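Local structure of extracellular protein containing a SCP domain (Bacillus anthracis, 4IFA) at residues M154-V159 with Q167-H172; P114-N119 with H175-V180; H133-K138 with F146-T151. The protein is of unknown function but is an extracellular protein joining a CAP-associated N-terminal region to an SCP domain of the cysteine-rich secretory protein family. All blocks are in the same frame, centred on the assembly; numbering follows the deposited sequence. Where two conformers were deposited one is given.

Interaction 1 of 3, residues M154-V159 with Q167-H172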
# COMPACT_ATOMS: atom_id res chain seq x y z
N MSE A 154 -3.74 -15.98 4.92
CA MSE A 154 -3.88 -15.33 6.23
C MSE A 154 -3.54 -13.86 6.28
O MSE A 154 -4.02 -13.15 7.16
CB MSE A 154 -3.03 -16.03 7.28
CG MSE A 154 -3.50 -17.44 7.62
SE MSE A 154 -2.44 -18.32 8.98
CE MSE A 154 -0.81 -18.62 7.97
N GLU A 155 -2.69 -13.40 5.35
CA GLU A 155 -2.28 -12.00 5.31
C GLU A 155 -2.92 -11.12 4.26
O GLU A 155 -3.02 -9.90 4.49
CB GLU A 155 -0.73 -11.90 5.15
CG GLU A 155 -0.02 -12.55 6.34
CD GLU A 155 1.50 -12.50 6.30
OE1 GLU A 155 2.08 -11.95 5.33
OE2 GLU A 155 2.11 -13.07 7.23
N GLN A 156 -3.28 -11.68 3.11
CA GLN A 156 -3.80 -10.89 1.99
C GLN A 156 -4.65 -11.71 1.02
O GLN A 156 -4.38 -11.73 -0.19
CB GLN A 156 -2.66 -10.18 1.26
CG GLN A 156 -1.52 -11.14 0.87
CD GLN A 156 -0.53 -10.55 -0.11
OE1 GLN A 156 -0.91 -9.92 -1.09
NE2 GLN A 156 0.76 -10.81 0.12
N PRO A 157 -5.69 -12.38 1.56
CA PRO A 157 -6.56 -13.20 0.73
C PRO A 157 -7.39 -12.35 -0.27
O PRO A 157 -7.50 -11.13 -0.13
CB PRO A 157 -7.47 -13.90 1.76
CG PRO A 157 -7.53 -12.92 2.88
CD PRO A 157 -6.13 -12.39 2.97
N LEU A 158 -8.00 -13.04 -1.24
CA LEU A 158 -8.81 -12.43 -2.31
C LEU A 158 -10.24 -12.95 -2.29
O LEU A 158 -10.46 -14.17 -2.18
CB LEU A 158 -8.19 -12.75 -3.68
CG LEU A 158 -8.64 -11.80 -4.79
CD1 LEU A 158 -7.98 -10.39 -4.67
CD2 LEU A 158 -8.36 -12.42 -6.17
N VAL A 159 -11.22 -12.05 -2.38
CA VAL A 159 -12.64 -12.41 -2.39
C VAL A 159 -13.31 -11.76 -3.60
O VAL A 159 -13.04 -10.59 -3.90
CB VAL A 159 -13.36 -11.99 -1.06
CG1 VAL A 159 -13.42 -10.50 -0.93
CG2 VAL A 159 -14.77 -12.58 -0.95
N GLN A 167 -8.92 -7.53 -2.37
CA GLN A 167 -7.77 -8.10 -1.67
C GLN A 167 -7.84 -7.53 -0.25
O GLN A 167 -7.81 -6.31 -0.06
CB GLN A 167 -6.47 -7.69 -2.35
CG GLN A 167 -5.16 -8.29 -1.83
CD GLN A 167 -3.95 -7.84 -2.69
OE1 GLN A 167 -3.98 -6.81 -3.36
NE2 GLN A 167 -2.87 -8.60 -2.60
N LEU A 168 -7.88 -8.42 0.73
CA LEU A 168 -8.12 -8.04 2.13
C LEU A 168 -6.81 -8.12 2.88
O LEU A 168 -6.34 -9.20 3.20
CB LEU A 168 -9.18 -8.95 2.76
CG LEU A 168 -10.52 -9.07 2.00
CD1 LEU A 168 -11.42 -10.10 2.71
CD2 LEU A 168 -11.21 -7.74 1.89
N TYR A 169 -6.22 -6.96 3.18
CA TYR A 169 -4.93 -6.91 3.84
C TYR A 169 -5.10 -6.97 5.35
O TYR A 169 -5.76 -6.13 5.96
CB TYR A 169 -4.16 -5.66 3.45
CG TYR A 169 -3.51 -5.65 2.08
CD1 TYR A 169 -2.41 -6.47 1.82
CD2 TYR A 169 -3.91 -4.78 1.07
CE1 TYR A 169 -1.76 -6.45 0.62
CE2 TYR A 169 -3.23 -4.74 -0.13
CZ TYR A 169 -2.17 -5.57 -0.35
OH TYR A 169 -1.43 -5.52 -1.52
N PHE A 170 -4.46 -7.98 5.96
CA PHE A 170 -4.47 -8.17 7.41
C PHE A 170 -3.10 -7.91 8.03
O PHE A 170 -2.07 -8.12 7.39
CB PHE A 170 -4.87 -9.60 7.75
CG PHE A 170 -6.31 -9.89 7.57
CD1 PHE A 170 -7.20 -9.67 8.60
CD2 PHE A 170 -6.80 -10.31 6.34
CE1 PHE A 170 -8.59 -9.89 8.41
CE2 PHE A 170 -8.15 -10.52 6.16
CZ PHE A 170 -9.03 -10.30 7.18
N ASP A 171 -3.13 -7.50 9.29
CA ASP A 171 -2.00 -7.57 10.18
C ASP A 171 -2.16 -8.92 10.87
O ASP A 171 -3.07 -9.09 11.69
CB ASP A 171 -2.11 -6.42 11.19
CG ASP A 171 -1.01 -6.45 12.22
OD1 ASP A 171 -0.52 -7.55 12.57
OD2 ASP A 171 -0.57 -5.35 12.63
N HIS A 172 -1.35 -9.90 10.49
CA HIS A 172 -1.52 -11.27 11.04
C HIS A 172 -1.14 -11.35 12.49
O HIS A 172 -1.47 -12.36 13.15
CB HIS A 172 -0.79 -12.35 10.25
CG HIS A 172 0.64 -12.55 10.64
ND1 HIS A 172 1.67 -11.77 10.15
CD2 HIS A 172 1.22 -13.48 11.45
CE1 HIS A 172 2.81 -12.20 10.66
NE2 HIS A 172 2.57 -13.24 11.45
O HOH W 1 0.43 -7.64 -1.69
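Two glutamines are steered onto a common course by their first torsions: Q156 puts CG between its backbone N and carbonyl carbon (chi1 52°), while Q167 holds CG anti to N (chi1 -175°). Both chains then run extended, side by side, and OE1 of Q156 comes to 2.8 Å from NE2 of Q167, the two amide planes turned modestly against each other. The same OE1 accepts from a water at 2.7 Å, which also meets OH of Y169 in the plane of that ring. The hydroxyl's protein partner is R181, so the polar end of this cluster is tied into strand 176-183. CG of Q167 covers one face of the Y169 ring, off centre toward the rim.

Below the amides the backbones join. F170 N donates to E155 O at 2.8 Å and L168 N to P157 O at 2.9 Å, both nearly straight; a CA-H...O contact from CA of Q156 to L168 O (3.3 Å) lies between them. P157 brings CD to the edge of the F170 ring, 4.0 Å from CD2, crossing it at about a right angle. At the helix end, E155 lays OE2 over a face of the H172 ring, 3.2 Å from ND1, but the angle is poor for a hydrogen bond; ND1 bonds to N307.

Only L158 and Q167 form a true bridge, a non-hydrogen-bonded pair. This is the opening of an antiparallel beta hairpin, entered from helix 150-155 through the two-residue link Q156-P157, whose first strand edges the seven-stranded sheet.

Interaction 2 of 3, residues P114-N119 with H175-V180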
# COMPACT_ATOMS: atom_id res chain seq x y z
N PRO A 114 -18.31 -2.39 3.51
CA PRO A 114 -19.23 -3.51 3.74
C PRO A 114 -18.95 -4.66 2.78
O PRO A 114 -18.64 -4.42 1.62
CB PRO A 114 -20.61 -2.90 3.55
CG PRO A 114 -20.42 -1.79 2.61
CD PRO A 114 -19.06 -1.20 3.01
N PRO A 115 -19.10 -5.92 3.24
CA PRO A 115 -19.64 -6.35 4.55
C PRO A 115 -18.67 -6.40 5.70
O PRO A 115 -19.02 -6.92 6.75
CB PRO A 115 -20.17 -7.75 4.23
CG PRO A 115 -19.13 -8.24 3.21
CD PRO A 115 -18.79 -7.08 2.37
N TYR A 116 -17.50 -5.79 5.52
CA TYR A 116 -16.47 -5.77 6.53
C TYR A 116 -16.38 -4.40 7.19
O TYR A 116 -17.16 -3.49 6.86
CB TYR A 116 -15.10 -6.12 5.90
CG TYR A 116 -15.14 -7.29 4.96
CD1 TYR A 116 -15.41 -8.57 5.41
CD2 TYR A 116 -14.98 -7.11 3.58
CE1 TYR A 116 -15.48 -9.66 4.52
CE2 TYR A 116 -15.06 -8.19 2.70
CZ TYR A 116 -15.30 -9.46 3.20
OH TYR A 116 -15.39 -10.57 2.36
N TYR A 117 -15.42 -4.26 8.13
CA TYR A 117 -15.01 -2.96 8.66
C TYR A 117 -13.51 -3.01 8.89
O TYR A 117 -12.99 -4.07 9.20
CB TYR A 117 -15.76 -2.51 9.91
CG TYR A 117 -15.58 -3.39 11.11
CD1 TYR A 117 -14.72 -3.06 12.11
CD2 TYR A 117 -16.38 -4.50 11.29
CE1 TYR A 117 -14.60 -3.84 13.24
CE2 TYR A 117 -16.26 -5.29 12.41
CZ TYR A 117 -15.38 -4.96 13.37
OH TYR A 117 -15.24 -5.75 14.52
N ILE A 118 -12.82 -1.87 8.76
CA ILE A 118 -11.39 -1.81 9.05
C ILE A 118 -11.30 -2.02 10.56
O ILE A 118 -11.98 -1.33 11.32
CB ILE A 118 -10.79 -0.47 8.61
CG1 ILE A 118 -10.91 -0.28 7.10
CG2 ILE A 118 -9.35 -0.35 9.06
CD1 ILE A 118 -10.10 -1.25 6.23
N ASN A 119 -10.48 -3.02 10.96
CA ASN A 119 -10.20 -3.51 12.32
C ASN A 119 -10.86 -4.88 12.56
O ASN A 119 -10.59 -5.51 13.58
CB ASN A 119 -10.71 -2.59 13.46
CG ASN A 119 -10.11 -1.20 13.48
OD1 ASN A 119 -9.10 -0.94 12.86
ND2 ASN A 119 -10.76 -0.31 14.26
N HIS A 175 -4.39 -10.01 13.90
CA HIS A 175 -5.51 -10.68 13.22
C HIS A 175 -6.58 -9.71 12.73
O HIS A 175 -7.75 -10.10 12.62
CB HIS A 175 -6.13 -11.77 14.10
CG HIS A 175 -5.13 -12.71 14.65
ND1 HIS A 175 -4.54 -13.70 13.91
CD2 HIS A 175 -4.58 -12.77 15.89
CE1 HIS A 175 -3.69 -14.37 14.68
NE2 HIS A 175 -3.69 -13.81 15.88
N GLU A 176 -6.22 -8.47 12.45
CA GLU A 176 -7.19 -7.46 12.05
C GLU A 176 -7.03 -6.97 10.62
O GLU A 176 -5.92 -6.81 10.10
CB GLU A 176 -7.14 -6.27 13.04
CG GLU A 176 -7.63 -6.69 14.41
CD GLU A 176 -7.67 -5.61 15.49
OE1 GLU A 176 -7.42 -4.44 15.18
OE2 GLU A 176 -8.01 -5.97 16.64
N LEU A 177 -8.18 -6.70 9.99
CA LEU A 177 -8.24 -6.12 8.63
C LEU A 177 -7.72 -4.68 8.69
O LEU A 177 -8.25 -3.87 9.47
CB LEU A 177 -9.68 -6.17 8.11
CG LEU A 177 -9.91 -5.65 6.72
CD1 LEU A 177 -9.24 -6.58 5.72
CD2 LEU A 177 -11.38 -5.59 6.46
N VAL A 178 -6.68 -4.38 7.90
CA VAL A 178 -6.04 -3.07 7.94
C VAL A 178 -6.12 -2.32 6.60
O VAL A 178 -5.81 -1.14 6.52
CB VAL A 178 -4.58 -3.12 8.46
CG1 VAL A 178 -4.52 -3.60 9.96
CG2 VAL A 178 -3.70 -3.98 7.57
N GLY A 179 -6.51 -3.01 5.53
CA GLY A 179 -6.72 -2.33 4.23
C GLY A 179 -7.49 -3.19 3.28
O GLY A 179 -7.57 -4.41 3.48
N VAL A 180 -8.09 -2.56 2.25
CA VAL A 180 -8.82 -3.31 1.24
C VAL A 180 -8.41 -2.73 -0.12
O VAL A 180 -8.52 -1.53 -0.34
CB VAL A 180 -10.35 -3.18 1.38
CG1 VAL A 180 -11.08 -3.91 0.27
CG2 VAL A 180 -10.81 -3.73 2.77
O HOH W 2 -7.21 -2.06 11.48
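The carbonyl oxygen of L177 is gripped twice. N119 N donates to L177 O at 2.8 Å, in the carbonyl plane but with the N-H somewhat bent (145°), and a water donates to the same L177 O at 2.9 Å. That water gives its other proton to OD1 of N119 at 2.6 Å, so backbone and side chain of one asparagine reach one acceptor, the first directly and the second through the water. The amide is held at its other end too, since ND2 bonds to E109, and a bound Tris molecule, probably from the crystallisation liquor, lies close to the N119 side chain.

One peptide further on, N119 O rests against the aliphatic part of E176, 3.3 Å from CG, while the carboxylate goes on to a salt bridge with K121.

The loop 114-119 leads from strand 100-106 toward helix 122-128 and covers the start of strand 176-183, where two beta bulges follow closely. H175 and E176 together face D171 as a G1 bulge, and V178 and G179 together face Y169 as a classic bulge. I118 settles on the second of these: its CD1 lies 4.1 Å from G179 N and 4.3 Å from CG2 of V180, an approach over backbone as much as over side chain.

L177 answers from the strand. With CG anti to the backbone N (chi1 -178°), it extends CD2 beneath the loop, 3.5 Å from Y117 O and 3.8 Å from CB of Y116. The Y116 ring has P115 CG centred over one face, and the Y116 side chain also touches L168 of the neighbouring strand 164-171 and V125 of helix 122-128.

Interaction 3 of 3, residues H133-K138 with F146-T151; sequences HEISLK and FELSDT
H133 opens the contact with its carbonyl, to which L148 N donates at 2.9 Å. Its imidazole reaches further along the partner chain: OD1 of D150 lies at the ring edge, 3.5 Å from CE1, with the carboxylate plane turned nearly perpendicular to the ring.

E134 pairs with E147 in a non-hydrogen-bonded position. A bend at chi2 (-62°) folds its carboxylate back over the neighbour, leaving OE1 3.1 Å from CG of E147. The two carboxylates are almost at right angles, and OE1 of E134 stays 4.3 Å from OE2 of E147, a like-charge approach that may be eased because E147 is turned to Q195 through its OE1. A water lies between OE2 of E134 and L148 O.

I135 forms the hydrogen-bonded pair with F146: I135 O accepts from F146 N at 2.8 Å, and I135 N gives to F146 O at 3.1 Å. Its CG1 also packs 4.0 Å from CD1 of L148. Further on, L137 brings CD2 to the edge of the F146 ring, beside L189 of helix 185-191, which both side chains touch.

These strands form an antiparallel beta hairpin: one face carries I135 and F146, the other the E134-E147 pair. The returning strand runs into helix 150-155 through the N-cap S149, whose side chain caps a backbone N of the first turn while S149 N bonds to E152 OE1, the reciprocal pattern of a capping box.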
# COMPACT_ATOMS: atom_id res chain seq x y z
N HIS A 133 -8.00 -20.75 -1.65
CA HIS A 133 -6.57 -20.84 -1.96
C HIS A 133 -6.33 -20.78 -3.45
O HIS A 133 -5.18 -20.69 -3.88
CB HIS A 133 -5.98 -22.15 -1.47
CG HIS A 133 -5.88 -22.26 0.01
ND1 HIS A 133 -4.68 -22.21 0.68
CD2 HIS A 133 -6.84 -22.41 0.96
CE1 HIS A 133 -4.89 -22.33 1.98
NE2 HIS A 133 -6.20 -22.45 2.18
N GLU A 134 -7.40 -20.86 -4.24
CA GLU A 134 -7.31 -20.84 -5.69
C GLU A 134 -8.32 -19.85 -6.24
O GLU A 134 -9.48 -19.85 -5.81
CB GLU A 134 -7.63 -22.23 -6.27
CG GLU A 134 -6.72 -23.34 -5.76
CD GLU A 134 -5.27 -23.12 -6.14
OE1 GLU A 134 -5.02 -22.52 -7.21
OE2 GLU A 134 -4.38 -23.56 -5.37
N ILE A 135 -7.88 -19.03 -7.17
CA ILE A 135 -8.75 -18.05 -7.81
C ILE A 135 -8.59 -18.27 -9.31
O ILE A 135 -7.46 -18.27 -9.81
CB ILE A 135 -8.35 -16.60 -7.46
CG1 ILE A 135 -8.44 -16.32 -5.94
CG2 ILE A 135 -9.21 -15.60 -8.25
CD1 ILE A 135 -9.86 -16.27 -5.38
N SER A 136 -9.70 -18.46 -10.01
CA SER A 136 -9.68 -18.70 -11.45
C SER A 136 -10.46 -17.61 -12.18
O SER A 136 -11.50 -17.16 -11.70
CB SER A 136 -10.28 -20.07 -11.76
OG SER A 136 -9.57 -21.11 -11.09
N LEU A 137 -9.94 -17.18 -13.32
CA LEU A 137 -10.63 -16.22 -14.18
C LEU A 137 -10.13 -16.39 -15.61
O LEU A 137 -9.15 -17.10 -15.87
CB LEU A 137 -10.45 -14.76 -13.72
CG LEU A 137 -9.08 -14.07 -13.75
CD1 LEU A 137 -9.26 -12.56 -13.65
CD2 LEU A 137 -8.17 -14.57 -12.63
N LYS A 138 -10.82 -15.73 -16.53
CA LYS A 138 -10.48 -15.77 -17.95
C LYS A 138 -10.63 -14.40 -18.60
O LYS A 138 -11.50 -13.61 -18.22
CB LYS A 138 -11.37 -16.80 -18.66
CG LYS A 138 -11.14 -18.26 -18.26
CD LYS A 138 -12.22 -19.18 -18.83
CE LYS A 138 -11.97 -20.67 -18.51
NZ LYS A 138 -10.79 -21.23 -19.23
N PHE A 146 -4.65 -18.23 -9.98
CA PHE A 146 -3.76 -17.83 -8.91
C PHE A 146 -3.75 -18.91 -7.84
O PHE A 146 -4.81 -19.48 -7.50
CB PHE A 146 -4.18 -16.50 -8.29
CG PHE A 146 -3.88 -15.32 -9.15
CD1 PHE A 146 -2.60 -14.80 -9.18
CD2 PHE A 146 -4.87 -14.72 -9.91
CE1 PHE A 146 -2.31 -13.70 -9.95
CE2 PHE A 146 -4.59 -13.62 -10.70
CZ PHE A 146 -3.30 -13.11 -10.72
N GLU A 147 -2.57 -19.21 -7.33
CA GLU A 147 -2.41 -20.18 -6.26
C GLU A 147 -1.87 -19.46 -5.04
O GLU A 147 -0.67 -19.11 -5.00
CB GLU A 147 -1.45 -21.29 -6.70
CG GLU A 147 -2.04 -22.19 -7.79
CD GLU A 147 -1.02 -23.09 -8.47
OE1 GLU A 147 0.20 -22.80 -8.43
OE2 GLU A 147 -1.45 -24.08 -9.08
N LEU A 148 -2.73 -19.22 -4.05
CA LEU A 148 -2.30 -18.52 -2.84
C LEU A 148 -1.63 -19.48 -1.87
O LEU A 148 -2.11 -20.59 -1.65
CB LEU A 148 -3.47 -17.84 -2.10
CG LEU A 148 -4.12 -16.61 -2.75
CD1 LEU A 148 -4.99 -17.01 -3.95
CD2 LEU A 148 -4.94 -15.87 -1.69
N SER A 149 -0.52 -19.04 -1.28
CA SER A 149 0.16 -19.80 -0.24
C SER A 149 -0.63 -19.69 1.07
O SER A 149 -1.53 -18.84 1.21
CB SER A 149 1.55 -19.23 0.01
OG SER A 149 1.48 -17.92 0.56
N ASP A 150 -0.27 -20.52 2.04
CA ASP A 150 -0.94 -20.47 3.34
C ASP A 150 -0.77 -19.09 3.96
O ASP A 150 -1.71 -18.54 4.55
CB ASP A 150 -0.39 -21.55 4.29
CG ASP A 150 -0.83 -22.96 3.91
OD1 ASP A 150 -1.67 -23.13 2.99
OD2 ASP A 150 -0.36 -23.91 4.57
N THR A 151 0.41 -18.51 3.81
CA THR A 151 0.70 -17.16 4.32
C THR A 151 -0.17 -16.10 3.68
O THR A 151 -0.72 -15.23 4.36
CB THR A 151 2.20 -16.83 4.13
OG1 THR A 151 2.96 -17.85 4.79
CG2 THR A 151 2.57 -15.44 4.68
O HOH W 3 -2.63 -22.83 -3.35

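How the interactions relate
All three contacts belong to the CAP-associated N-terminal region, and they grade from interior to surface. Interaction 1 is the most buried; it shares the large sheet with interaction 2, whose strand 176-183 runs beside strand 164-171, with Y169 bonded to V178 and G179. Interaction 3 lies farther out, on a separate three-stranded sheet. Helix 150-155 bridges the two sheets, starting in interaction 3 and ending in interaction 1; L148 and I135 of interaction 3 also pack on P157 and L158. Hairpin pairing dominates interactions 1 and 3, with amides on the former and carboxylates on the latter, whereas interaction 2 is a loop laid on a bulged strand, about 10 Å from interaction 3 at the nearest atoms.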